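Local coordinates for Galactose/lactose metabolism regulatory protein GAL80 (Saccharomyces cerevisiae, PDB 3BTV) that represses the galactose and lactose metabolic genes by binding the activator GAL4 and blocking its transcriptional activation when no inducing sugar is present, at residues Phe229-Ala234 with Gln268-Asn273; Asn177-Ala182 with Gly274-Ser279; Asp219-Met224 with Ile297-Thr302. The protein carries 1 engineered substitution. All blocks are in the same frame, centred on the assembly; numbering follows the deposited sequence.

Interaction 1: Phe229-Ala234 with Gln268-Asn273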
loop_
_atom_site.group_PDB
_atom_site.type_symbol
_atom_site.label_atom_id
_atom_site.label_comp_id
_atom_site.label_asym_id
_atom_site.label_seq_id
_atom_site.Cartn_x
_atom_site.Cartn_y
_atom_site.Cartn_z
ATOM N N PHE B 229 -16.163 -0.128 5.294
ATOM C CA PHE B 229 -15.403 1.014 4.791
ATOM C C PHE B 229 -16.252 2.269 4.715
ATOM O O PHE B 229 -17.448 2.190 4.496
ATOM C CB PHE B 229 -14.817 0.708 3.417
ATOM C CG PHE B 229 -13.625 -0.179 3.470
ATOM C CD1 PHE B 229 -13.773 -1.554 3.426
ATOM C CD2 PHE B 229 -12.355 0.355 3.596
ATOM C CE1 PHE B 229 -12.667 -2.380 3.493
ATOM C CE2 PHE B 229 -11.234 -0.473 3.662
ATOM C CZ PHE B 229 -11.400 -1.838 3.611
ATOM N N SER B 230 -15.618 3.422 4.887
ATOM C CA SER B 230 -16.288 4.704 4.742
ATOM C C SER B 230 -16.041 5.213 3.325
ATOM O O SER B 230 -16.977 5.513 2.581
ATOM C CB SER B 230 -15.740 5.694 5.778
ATOM O OG SER B 230 -15.928 7.032 5.371
ATOM N N ARG B 231 -14.770 5.288 2.949
ATOM C CA ARG B 231 -14.378 5.794 1.637
ATOM C C ARG B 231 -13.358 4.859 1.006
ATOM O O ARG B 231 -12.572 4.255 1.705
ATOM C CB ARG B 231 -13.790 7.202 1.773
ATOM C CG ARG B 231 -14.785 8.217 2.361
ATOM C CD ARG B 231 -14.244 9.646 2.394
ATOM N NE ARG B 231 -14.266 10.275 1.074
ATOM C CZ ARG B 231 -14.326 11.587 0.865
ATOM N NH1 ARG B 231 -14.382 12.425 1.895
ATOM N NH2 ARG B 231 -14.341 12.063 -0.376
ATOM N N ILE B 232 -13.383 4.735 -0.315
ATOM C CA ILE B 232 -12.400 3.930 -1.018
ATOM C C ILE B 232 -11.978 4.558 -2.337
ATOM O O ILE B 232 -12.720 5.325 -2.956
ATOM C CB ILE B 232 -12.933 2.525 -1.325
ATOM C CG1 ILE B 232 -14.155 2.630 -2.241
ATOM C CG2 ILE B 232 -13.329 1.824 -0.040
ATOM C CD1 ILE B 232 -14.176 1.662 -3.387
ATOM N N ASN B 233 -10.781 4.202 -2.772
ATOM C CA ASN B 233 -10.325 4.488 -4.120
ATOM C C ASN B 233 -9.604 3.272 -4.658
ATOM O O ASN B 233 -8.801 2.657 -3.957
ATOM C CB ASN B 233 -9.349 5.667 -4.143
ATOM C CG ASN B 233 -9.078 6.163 -5.565
ATOM O OD1 ASN B 233 -9.782 7.033 -6.077
ATOM N ND2 ASN B 233 -8.060 5.599 -6.209
ATOM N N ALA B 234 -9.866 2.932 -5.906
ATOM C CA ALA B 234 -9.179 1.811 -6.534
ATOM C C ALA B 234 -8.641 2.134 -7.922
ATOM O O ALA B 234 -9.201 2.940 -8.663
ATOM C CB ALA B 234 -10.090 0.624 -6.609
ATOM N N GLN B 268 -7.128 1.568 -1.723
ATOM C CA GLN B 268 -6.857 2.247 -0.460
ATOM C C GLN B 268 -8.167 2.795 0.057
ATOM O O GLN B 268 -9.061 3.115 -0.720
ATOM C CB GLN B 268 -5.793 3.338 -0.624
ATOM C CG GLN B 268 -6.223 4.522 -1.493
ATOM C CD GLN B 268 -5.067 5.467 -1.817
ATOM O OE1 GLN B 268 -5.263 6.611 -2.250
ATOM N NE2 GLN B 268 -3.859 4.986 -1.612
ATOM N N GLY B 269 -8.308 2.867 1.368
ATOM C CA GLY B 269 -9.554 3.328 1.934
ATOM C C GLY B 269 -9.494 3.504 3.424
ATOM O O GLY B 269 -8.447 3.293 4.051
ATOM N N THR B 270 -10.631 3.879 3.993
ATOM C CA THR B 270 -10.716 4.153 5.420
ATOM C C THR B 270 -11.830 3.323 6.033
ATOM O O THR B 270 -12.924 3.234 5.473
ATOM C CB THR B 270 -11.042 5.630 5.674
ATOM O OG1 THR B 270 -12.237 5.959 4.976
ATOM C CG2 THR B 270 -9.942 6.510 5.157
ATOM N N LEU B 271 -11.554 2.716 7.181
ATOM C CA LEU B 271 -12.577 1.994 7.918
ATOM C C LEU B 271 -13.497 2.982 8.632
ATOM O O LEU B 271 -13.033 3.944 9.248
ATOM C CB LEU B 271 -11.956 1.033 8.945
ATOM C CG LEU B 271 -11.103 -0.104 8.381
ATOM C CD1 LEU B 271 -10.606 -0.993 9.523
ATOM C CD2 LEU B 271 -11.887 -0.918 7.362
ATOM N N LEU B 272 -14.806 2.732 8.560
ATOM C CA LEU B 272 -15.783 3.569 9.263
ATOM C C LEU B 272 -15.438 3.759 10.740
ATOM O O LEU B 272 -15.463 4.871 11.265
ATOM C CB LEU B 272 -17.177 2.958 9.142
ATOM C CG LEU B 272 -18.019 3.577 8.033
ATOM C CD1 LEU B 272 -19.292 2.781 7.851
ATOM C CD2 LEU B 272 -18.325 5.055 8.347
ATOM N N ASN B 273 -15.096 2.664 11.404
ATOM C CA ASN B 273 -14.740 2.726 12.816
ATOM C C ASN B 273 -13.306 3.192 13.010
ATOM O O ASN B 273 -12.367 2.419 12.868
ATOM C CB ASN B 273 -14.968 1.368 13.490
ATOM C CG ASN B 273 -16.445 0.965 13.501
ATOM O OD1 ASN B 273 -17.334 1.799 13.290
ATOM N ND2 ASN B 273 -16.709 -0.313 13.749
#
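Backbone hydrogen bonds carry most of this contact. Asn233 and Gln268 form a hydrogen-bonded antiparallel pair: Asn233 N gives to Gln268 O at 2.9 Å, and Gln268 N returns a bond to Asn233 O at 3.0 Å. Both donors lie nearly along the C=O axis they meet. Thr270 N then binds Arg231 O at 3.0 Å. At the corner of the chain, Ser230 N meets Thr270 O at 2.8 Å in an almost straight bond (175°). Thr270 OG1, in the crowded position between its own N and carbonyl carbon, accepts a weak bond from Arg231 N. Between these bonds Ile232 faces Gly269, where a side chain would collide with Arg231 O.

The apolar part lies round Phe229. Leu271 CD2 sits over one face of the ring, 3.9 Å from its centroid and 14° off the normal, a CH-pi contact. Phe267 meets the same ring edge-to-face. An alanine at Phe229 would take away the ring and would probably loosen the packing between this strand pair and helix 209-225, where Ile218 and Gln222 touch the ring. Leu272 CD2 packs on Ser230 CB at 3.7 Å.

On the face that bears Asn233 and Gln268, the Gln268 side chain is hydrogen-bonded to Asn233 of the second subunit. The arrangement is an antiparallel strand pair in the large mixed sheet of the Gal80p C-terminal domain, one face of which meets the second subunit.

Interaction 2: Asn177-Ala182 with Gly274-Ser279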
loop_
_atom_site.group_PDB
_atom_site.type_symbol
_atom_site.label_atom_id
_atom_site.label_comp_id
_atom_site.label_asym_id
_atom_site.label_seq_id
_atom_site.Cartn_x
_atom_site.Cartn_y
_atom_site.Cartn_z
ATOM N N ASN B 177 -4.488 1.686 14.410
ATOM C CA ASN B 177 -3.953 2.889 13.829
ATOM C C ASN B 177 -3.942 2.824 12.294
ATOM O O ASN B 177 -4.294 3.796 11.629
ATOM C CB ASN B 177 -2.544 3.158 14.344
ATOM C CG ASN B 177 -1.887 4.321 13.621
ATOM O OD1 ASN B 177 -1.133 4.120 12.675
ATOM N ND2 ASN B 177 -2.203 5.546 14.040
ATOM N N SER B 178 -3.536 1.687 11.735
ATOM C CA SER B 178 -3.448 1.543 10.269
ATOM C C SER B 178 -3.303 0.092 9.851
ATOM O O SER B 178 -2.980 -0.772 10.678
ATOM C CB SER B 178 -2.276 2.371 9.709
ATOM O OG SER B 178 -1.035 1.886 10.160
ATOM N N ILE B 179 -3.539 -0.178 8.569
ATOM C CA ILE B 179 -3.531 -1.559 8.042
ATOM C C ILE B 179 -2.907 -1.641 6.652
ATOM O O ILE B 179 -3.205 -0.819 5.793
ATOM C CB ILE B 179 -4.986 -2.091 7.926
ATOM C CG1 ILE B 179 -5.699 -2.045 9.291
ATOM C CG2 ILE B 179 -5.025 -3.477 7.280
ATOM C CD1 ILE B 179 -7.141 -2.519 9.248
ATOM N N GLU B 180 -2.056 -2.630 6.409
ATOM C CA GLU B 180 -1.597 -2.891 5.033
ATOM C C GLU B 180 -1.871 -4.316 4.618
ATOM O O GLU B 180 -1.702 -5.270 5.389
ATOM C CB GLU B 180 -0.098 -2.589 4.851
ATOM C CG GLU B 180 0.276 -1.111 5.066
ATOM C CD GLU B 180 0.465 -0.778 6.534
ATOM O OE1 GLU B 180 1.036 -1.641 7.232
ATOM O OE2 GLU B 180 0.049 0.325 6.986
ATOM N N ILE B 181 -2.255 -4.466 3.369
ATOM C CA ILE B 181 -2.500 -5.781 2.816
ATOM C C ILE B 181 -1.747 -5.953 1.508
ATOM O O ILE B 181 -1.813 -5.103 0.628
ATOM C CB ILE B 181 -3.985 -5.973 2.554
ATOM C CG1 ILE B 181 -4.759 -5.832 3.862
ATOM C CG2 ILE B 181 -4.235 -7.331 1.894
ATOM C CD1 ILE B 181 -6.258 -5.998 3.685
ATOM N N ALA B 182 -1.033 -7.057 1.385
ATOM C CA ALA B 182 -0.356 -7.394 0.141
ATOM C C ALA B 182 -0.714 -8.828 -0.193
ATOM O O ALA B 182 -0.646 -9.702 0.672
ATOM C CB ALA B 182 1.128 -7.261 0.310
ATOM N N GLY B 274 -13.144 4.466 13.335
ATOM C CA GLY B 274 -11.830 4.987 13.630
ATOM C C GLY B 274 -11.170 5.657 12.442
ATOM O O GLY B 274 -10.028 6.111 12.546
ATOM N N ASN B 275 -11.871 5.720 11.309
ATOM C CA ASN B 275 -11.300 6.348 10.127
ATOM C C ASN B 275 -9.914 5.758 9.846
ATOM O O ASN B 275 -8.992 6.495 9.518
ATOM C CB ASN B 275 -11.164 7.866 10.353
ATOM C CG ASN B 275 -10.950 8.632 9.062
ATOM O OD1 ASN B 275 -11.553 8.308 8.034
ATOM N ND2 ASN B 275 -10.070 9.635 9.098
ATOM N N VAL B 276 -9.780 4.434 9.983
ATOM C CA VAL B 276 -8.475 3.758 9.856
ATOM C C VAL B 276 -8.004 3.680 8.406
ATOM O O VAL B 276 -8.722 3.173 7.548
ATOM C CB VAL B 276 -8.523 2.315 10.412
ATOM C CG1 VAL B 276 -7.151 1.610 10.266
ATOM C CG2 VAL B 276 -8.986 2.311 11.868
ATOM N N PRO B 277 -6.790 4.173 8.134
ATOM C CA PRO B 277 -6.185 4.033 6.807
ATOM C C PRO B 277 -5.887 2.566 6.481
ATOM O O PRO B 277 -5.258 1.856 7.274
ATOM C CB PRO B 277 -4.864 4.800 6.933
ATOM C CG PRO B 277 -4.947 5.564 8.224
ATOM C CD PRO B 277 -5.914 4.868 9.095
ATOM N N VAL B 278 -6.330 2.123 5.312
ATOM C CA VAL B 278 -6.067 0.779 4.832
ATOM C C VAL B 278 -5.440 0.897 3.453
ATOM O O VAL B 278 -5.992 1.564 2.572
ATOM C CB VAL B 278 -7.372 -0.024 4.691
ATOM C CG1 VAL B 278 -7.101 -1.415 4.103
ATOM C CG2 VAL B 278 -8.085 -0.115 6.038
ATOM N N SER B 279 -4.287 0.268 3.266
ATOM C CA SER B 279 -3.598 0.297 1.979
ATOM C C SER B 279 -3.420 -1.120 1.451
ATOM O O SER B 279 -2.921 -2.004 2.162
ATOM C CB SER B 279 -2.224 0.966 2.137
ATOM O OG SER B 279 -1.458 0.858 0.943
#
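Strands 177-182 and 276-279 run side by side in the same direction, with 13° between their axes and 4.8 Å at closest approach. This is a parallel pair inside the mixed sheet of the C-terminal domain. Three bonds join it here. Ile179 uses both its N, to Pro277 O, and its O, which accepts from Ser279 N at 3.0 Å. Ile181 N continues the ladder to Ser279 O at 2.8 Å, and Ser281 extends it.

Ile179 and Val278 lie alongside each other on one face, pointing the same way. Ile179 CD1 and Val278 CG2 are 4.1 Å apart. Val276 crosses Ile179 at about a right angle, and its CG1, anti to the backbone N (chi1 180°), reaches Ile179 CG1. Leu221 of helix 209-225 covers Ile179 and Val278.

Glu180 and Ser279 share the other face. The Glu180 chain bends at chi2 (83°), and its OE1 is hydrogen-bonded to His300 NE2; this pairing would probably favour a protonated imidazole. Ser279 packs there on Ser279 of the second subunit. Toward strand 295-301, Asn177 and Ser178 both face His300 in a classic beta bulge. At the start of the pair Pro277 closes on the first strand, its CD 3.2 Å from Asn177 O.

Interaction 3: Asp219-Met224 with Ile297-Thr302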
loop_
_atom_site.group_PDB
_atom_site.type_symbol
_atom_site.label_atom_id
_atom_site.label_comp_id
_atom_site.label_asym_id
_atom_site.label_seq_id
_atom_site.Cartn_x
_atom_site.Cartn_y
_atom_site.Cartn_z
ATOM N N ASP B 219 -13.144 -9.055 2.767
ATOM C CA ASP B 219 -14.247 -9.430 3.635
ATOM C C ASP B 219 -13.755 -9.887 5.002
ATOM O O ASP B 219 -14.349 -9.521 6.010
ATOM C CB ASP B 219 -15.129 -10.532 3.043
ATOM C CG ASP B 219 -16.212 -10.967 4.017
ATOM O OD1 ASP B 219 -17.125 -10.160 4.295
ATOM O OD2 ASP B 219 -16.128 -12.095 4.544
ATOM N N ILE B 220 -12.704 -10.706 5.054
ATOM C CA ILE B 220 -12.186 -11.103 6.379
ATOM C C ILE B 220 -11.603 -9.901 7.099
ATOM O O ILE B 220 -11.656 -9.820 8.329
ATOM C CB ILE B 220 -11.141 -12.267 6.350
ATOM C CG1 ILE B 220 -9.873 -11.842 5.623
ATOM C CG2 ILE B 220 -11.726 -13.541 5.728
ATOM C CD1 ILE B 220 -8.796 -12.918 5.642
ATOM N N LEU B 221 -11.053 -8.953 6.347
ATOM C CA LEU B 221 -10.511 -7.766 7.003
ATOM C C LEU B 221 -11.619 -7.052 7.758
ATOM O O LEU B 221 -11.463 -6.702 8.926
ATOM C CB LEU B 221 -9.867 -6.791 6.009
ATOM C CG LEU B 221 -9.271 -5.595 6.754
ATOM C CD1 LEU B 221 -8.051 -6.043 7.616
ATOM C CD2 LEU B 221 -8.886 -4.487 5.802
ATOM N N GLN B 222 -12.746 -6.842 7.084
ATOM C CA GLN B 222 -13.873 -6.146 7.690
ATOM C C GLN B 222 -14.454 -6.952 8.825
ATOM O O GLN B 222 -14.863 -6.403 9.845
ATOM C CB GLN B 222 -14.954 -5.886 6.648
ATOM C CG GLN B 222 -14.531 -4.867 5.617
ATOM C CD GLN B 222 -15.499 -4.822 4.451
ATOM O OE1 GLN B 222 -16.354 -3.951 4.376
ATOM N NE2 GLN B 222 -15.384 -5.780 3.552
ATOM N N TYR B 223 -14.471 -8.264 8.646
ATOM C CA TYR B 223 -14.966 -9.156 9.685
ATOM C C TYR B 223 -14.088 -9.123 10.950
ATOM O O TYR B 223 -14.602 -9.070 12.068
ATOM C CB TYR B 223 -15.098 -10.581 9.137
ATOM C CG TYR B 223 -15.754 -11.549 10.106
ATOM C CD1 TYR B 223 -17.077 -11.376 10.506
ATOM C CD2 TYR B 223 -15.051 -12.628 10.621
ATOM C CE1 TYR B 223 -17.678 -12.253 11.383
ATOM C CE2 TYR B 223 -15.648 -13.521 11.498
ATOM C CZ TYR B 223 -16.955 -13.318 11.882
ATOM O OH TYR B 223 -17.547 -14.188 12.761
ATOM N N MET B 224 -12.768 -9.138 10.774
ATOM C CA MET B 224 -11.825 -9.135 11.906
ATOM C C MET B 224 -11.805 -7.812 12.664
ATOM O O MET B 224 -11.611 -7.789 13.871
ATOM C CB MET B 224 -10.398 -9.399 11.413
ATOM C CG MET B 224 -10.099 -10.830 11.075
ATOM S SD MET B 224 -8.353 -11.014 10.651
ATOM C CE MET B 224 -8.214 -10.035 9.141
ATOM N N ILE B 297 -1.395 -9.592 5.806
ATOM C CA ILE B 297 -2.248 -8.553 6.374
ATOM C C ILE B 297 -1.539 -8.072 7.643
ATOM O O ILE B 297 -1.322 -8.849 8.592
ATOM C CB ILE B 297 -3.624 -9.119 6.729
ATOM C CG1 ILE B 297 -4.263 -9.760 5.485
ATOM C CG2 ILE B 297 -4.535 -8.061 7.340
ATOM C CD1 ILE B 297 -5.578 -10.462 5.780
ATOM N N ASP B 298 -1.115 -6.817 7.620
ATOM C CA ASP B 298 -0.452 -6.181 8.761
ATOM C C ASP B 298 -1.424 -5.226 9.412
ATOM O O ASP B 298 -1.861 -4.266 8.782
ATOM C CB ASP B 298 0.748 -5.377 8.260
ATOM C CG ASP B 298 1.951 -6.246 7.955
ATOM O OD1 ASP B 298 2.768 -5.844 7.099
ATOM O OD2 ASP B 298 2.081 -7.329 8.570
ATOM N N ILE B 299 -1.760 -5.475 10.670
ATOM C CA ILE B 299 -2.642 -4.574 11.408
ATOM C C ILE B 299 -1.842 -3.891 12.517
ATOM O O ILE B 299 -1.307 -4.549 13.388
ATOM C CB ILE B 299 -3.840 -5.341 11.964
ATOM C CG1 ILE B 299 -4.582 -6.008 10.804
ATOM C CG2 ILE B 299 -4.770 -4.415 12.748
ATOM C CD1 ILE B 299 -5.809 -6.768 11.190
ATOM N N HIS B 300 -1.696 -2.574 12.442
ATOM C CA HIS B 300 -0.876 -1.859 13.429
ATOM C C HIS B 300 -1.777 -1.226 14.479
ATOM O O HIS B 300 -2.614 -0.358 14.160
ATOM C CB HIS B 300 -0.039 -0.790 12.727
ATOM C CG HIS B 300 0.701 -1.308 11.536
ATOM N ND1 HIS B 300 1.845 -2.071 11.654
ATOM C CD2 HIS B 300 0.470 -1.172 10.203
ATOM C CE1 HIS B 300 2.288 -2.385 10.445
ATOM N NE2 HIS B 300 1.469 -1.854 9.549
ATOM N N GLY B 301 -1.635 -1.685 15.716
ATOM C CA GLY B 301 -2.433 -1.201 16.838
ATOM C C GLY B 301 -1.656 -0.220 17.689
ATOM O O GLY B 301 -0.455 -0.092 17.539
ATOM N N THR B 302 -2.336 0.488 18.580
ATOM C CA THR B 302 -1.626 1.415 19.461
ATOM C C THR B 302 -0.835 0.675 20.528
ATOM O O THR B 302 0.123 1.224 21.056
ATOM C CB THR B 302 -2.576 2.400 20.160
ATOM O OG1 THR B 302 -3.621 1.666 20.789
ATOM C CG2 THR B 302 -3.203 3.368 19.132
#
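Helix 219-224 lies against one face of strand 297-301, with the two axes 11.3 Å apart and 26° from parallel. No hydrogen bond crosses the gap. Only side-chain ends meet, and they bury 170 Å² in all.

The closer part is built on Ile297. Its two branches take different partners. CD1, at the end of the longer branch, meets Ile220 CD1 tip to tip at 4.1 Å. CG2, the short branch, touches Leu221 CD1, also at 4.1 Å. The side chains cross obliquely in both pairs. Ile220 holds CG1 in the crowded position between N and the carbonyl carbon (chi1 65°), and the extended end of the chain carries CD1 to the strand. Leu221 has CG anti to its backbone N.

Two longer contacts make up the looser part. Met224 brings only its terminal CE to Ile297 CD1, at 4.3 Å. Leu221 CD1 stands equally far from Ile299 CD1, the one link to the next inward-facing residue of the strand. Beyond it the strand leaves the helix. Asp298 and His300 alternate with the isoleucines on the opposite, partly exposed face. Asp298 OD2 makes a salt bridge to Lys307 there, and His300 packs on Lys283 of the second subunit.

The contact is helix-on-sheet packing within the C-terminal domain. Helix 159-169 closes it from another direction, with Ile161 against Ile220 and Met224, and Ile168 against Ile299. Ile181 of the neighbouring strand 176-184 also packs on Leu221.

Overall arrangement
From the N terminus, strand 177-182 comes first. Its pairing with 274-279 in interaction 2 closes a long loop. Helix 219-224 starts inside that loop and meets strand 297-302 beyond it, so interactions 2 and 3 cross. Interaction 1, between 229-234 and 268-273, closes a shorter loop nested within both. Its second strand runs through a tight turn into 274-279, and the two are neighbours in the sheet. Strand 177-182 in turn lies between 276-279 and 297-301. Interactions 1 and 2 thus join strands that are neighbours in the large mixed sheet. Interaction 3 fixes helix 209-225 on the face turned away from the second subunit.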